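Local coordinates for protein polysialic acid O-acetyltransferase (Escherichia coli, PDB 3JQY) that transfers acetyl groups from acetyl-CoA to the O7 or O9 hydroxyls of polymeric sialic acid in the bacterial capsule, at residues His131-Ile135 / Ile219-Thr223. Residues are numbered along the deposited sequence.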
loop_
_atom_site.group_PDB
_atom_site.type_symbol
_atom_site.label_atom_id
_atom_site.label_comp_id
_atom_site.label_asym_id
_atom_site.label_seq_id
_atom_site.Cartn_x
_atom_site.Cartn_y
_atom_site.Cartn_z
ATOM N N HIS B 131 -7.628 -25.131 3.913
ATOM C CA HIS B 131 -7.044 -25.805 2.765
ATOM C C HIS B 131 -7.441 -25.087 1.490
ATOM O O HIS B 131 -8.442 -24.372 1.457
ATOM C CB HIS B 131 -7.530 -27.256 2.693
ATOM C CG HIS B 131 -7.476 -27.981 4.000
ATOM N ND1 HIS B 131 -6.289 -28.316 4.617
ATOM C CD2 HIS B 131 -8.462 -28.453 4.800
ATOM C CE1 HIS B 131 -6.547 -28.951 5.746
ATOM N NE2 HIS B 131 -7.858 -29.047 5.882
ATOM N N ASP B 132 -6.644 -25.276 0.444
ATOM C CA ASP B 132 -6.990 -24.820 -0.903
ATOM C C ASP B 132 -7.206 -23.316 -1.026
ATOM O O ASP B 132 -7.983 -22.865 -1.874
ATOM C CB ASP B 132 -8.232 -25.555 -1.414
ATOM C CG ASP B 132 -8.026 -27.044 -1.502
ATOM O OD1 ASP B 132 -7.051 -27.469 -2.163
ATOM O OD2 ASP B 132 -8.842 -27.788 -0.914
ATOM N N CYS B 133 -6.510 -22.534 -0.208
ATOM C CA CYS B 133 -6.584 -21.080 -0.344
ATOM C C CYS B 133 -5.562 -20.534 -1.340
ATOM O O CYS B 133 -4.516 -21.147 -1.587
ATOM C CB CYS B 133 -6.419 -20.379 1.010
ATOM S SG CYS B 133 -7.826 -20.609 2.128
ATOM N N MET B 134 -5.890 -19.386 -1.922
ATOM C CA MET B 134 -4.970 -18.663 -2.786
ATOM C C MET B 134 -4.730 -17.302 -2.152
ATOM O O MET B 134 -5.591 -16.424 -2.203
ATOM C CB MET B 134 -5.554 -18.504 -4.195
ATOM C CG MET B 134 -4.615 -17.796 -5.180
ATOM S SD MET B 134 -5.172 -17.954 -6.896
ATOM C CE MET B 134 -6.663 -16.959 -6.863
ATOM N N ILE B 135 -3.572 -17.153 -1.517
ATOM C CA ILE B 135 -3.201 -15.904 -0.865
ATOM C C ILE B 135 -2.177 -15.184 -1.737
ATOM O O ILE B 135 -1.076 -15.692 -1.962
ATOM C CB ILE B 135 -2.595 -16.170 0.530
ATOM C CG1 ILE B 135 -3.494 -17.103 1.361
ATOM C CG2 ILE B 135 -2.301 -14.861 1.251
ATOM C CD1 ILE B 135 -4.939 -16.663 1.451
ATOM N N ILE B 219 -18.401 -17.496 -6.098
ATOM C CA ILE B 219 -17.307 -18.411 -5.804
ATOM C C ILE B 219 -16.249 -18.206 -6.891
ATOM O O ILE B 219 -16.576 -17.783 -7.999
ATOM C CB ILE B 219 -17.785 -19.880 -5.766
ATOM C CG1 ILE B 219 -16.766 -20.760 -5.037
ATOM C CG2 ILE B 219 -18.062 -20.409 -7.177
ATOM C CD1 ILE B 219 -17.291 -22.145 -4.683
ATOM N N TRP B 220 -14.991 -18.488 -6.569
ATOM C CA TRP B 220 -13.873 -18.236 -7.486
ATOM C C TRP B 220 -13.217 -19.540 -7.919
ATOM O O TRP B 220 -13.472 -20.592 -7.337
ATOM C CB TRP B 220 -12.824 -17.363 -6.787
ATOM C CG TRP B 220 -12.260 -18.054 -5.578
ATOM C CD1 TRP B 220 -12.837 -18.145 -4.344
ATOM C CD2 TRP B 220 -11.032 -18.792 -5.503
ATOM N NE1 TRP B 220 -12.039 -18.882 -3.499
ATOM C CE2 TRP B 220 -10.925 -19.292 -4.185
ATOM C CE3 TRP B 220 -10.004 -19.063 -6.416
ATOM C CZ2 TRP B 220 -9.829 -20.048 -3.757
ATOM C CZ3 TRP B 220 -8.916 -19.827 -5.989
ATOM C CH2 TRP B 220 -8.841 -20.309 -4.676
ATOM N N ALA B 221 -12.367 -19.465 -8.940
ATOM C CA ALA B 221 -11.536 -20.601 -9.323
ATOM C C ALA B 221 -10.148 -20.124 -9.726
ATOM O O ALA B 221 -9.956 -18.957 -10.078
ATOM C CB ALA B 221 -12.185 -21.390 -10.461
ATOM N N ARG B 222 -9.182 -21.035 -9.686
ATOM C CA ARG B 222 -7.800 -20.681 -9.971
ATOM C C ARG B 222 -7.539 -20.555 -11.479
ATOM O O ARG B 222 -6.865 -19.626 -11.923
ATOM C CB ARG B 222 -6.860 -21.706 -9.337
ATOM C CG ARG B 222 -5.455 -21.194 -9.071
ATOM C CD ARG B 222 -4.629 -22.233 -8.323
ATOM N NE ARG B 222 -4.935 -22.306 -6.894
ATOM C CZ ARG B 222 -4.187 -21.737 -5.952
ATOM N NH1 ARG B 222 -4.508 -21.855 -4.670
ATOM N NH2 ARG B 222 -3.106 -21.049 -6.300
ATOM N N THR B 223 -8.091 -21.477 -12.263
ATOM C CA THR B 223 -7.874 -21.485 -13.713
ATOM C C THR B 223 -8.525 -20.304 -14.428
ATOM O O THR B 223 -9.715 -20.054 -14.269
ATOM C CB THR B 223 -8.445 -22.755 -14.373
ATOM O OG1 THR B 223 -8.416 -23.847 -13.448
ATOM C CG2 THR B 223 -7.644 -23.110 -15.624
HETATM O O HOH W 1 -6.963 -23.716 -4.430
#
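Two long side chains, Trp220 and Arg222, reach from the 219-223 segment across to the turn and short strand of 131-135, bridging backbones that stay well apart: the nearest CA atoms, those of Met134 and Arg222, are 8.0 Å from each other. Met134 points toward them. With chi1 and chi2 both t its chain is extended, and the p turn at chi3 brings CE to 3.8 Å from Trp220 CZ3. Its SD lies 5.3 Å from the centroid of the indole's six-membered ring, 55° off the normal, an oblique Met-aromatic contact; a flexible, unbranched thioether suits such an approach. Trp220, chi1 p, has a ring broad enough to span the gap and brings its CZ2 edge to 3.9 Å from Asp132 O, while Tyr169 stacks on it. Arg222 is extended through chi2 and then bends at chi3 (m), laying one guanidinium face against Met134 CB, 3.5 Å from NH1. Arginine's several planar donors serve many acceptors: NH1 makes a weak hydrogen bond to Cys133 O (3.2 Å) and a hydrogen bond to water 1 (3.1 Å), which donates to Asp132 O (2.9 Å), and NH2 binds Thr113. Asp132 adopts a left-handed backbone conformation, which aspartate tolerates better than most non-glycine residues; its carboxylate forms a salt bridge with Arg111 and a hydrogen bond with Tyr238. Ile219 and Trp220 pair antiparallel with a strand of a neighbouring subunit, whose His147 packs on Met134. The contact thus joins a coil of the left-handed beta-helix, the hallmark of hexapeptide-repeat acetyltransferases, to the C-terminal segment beside it at the trimer interface.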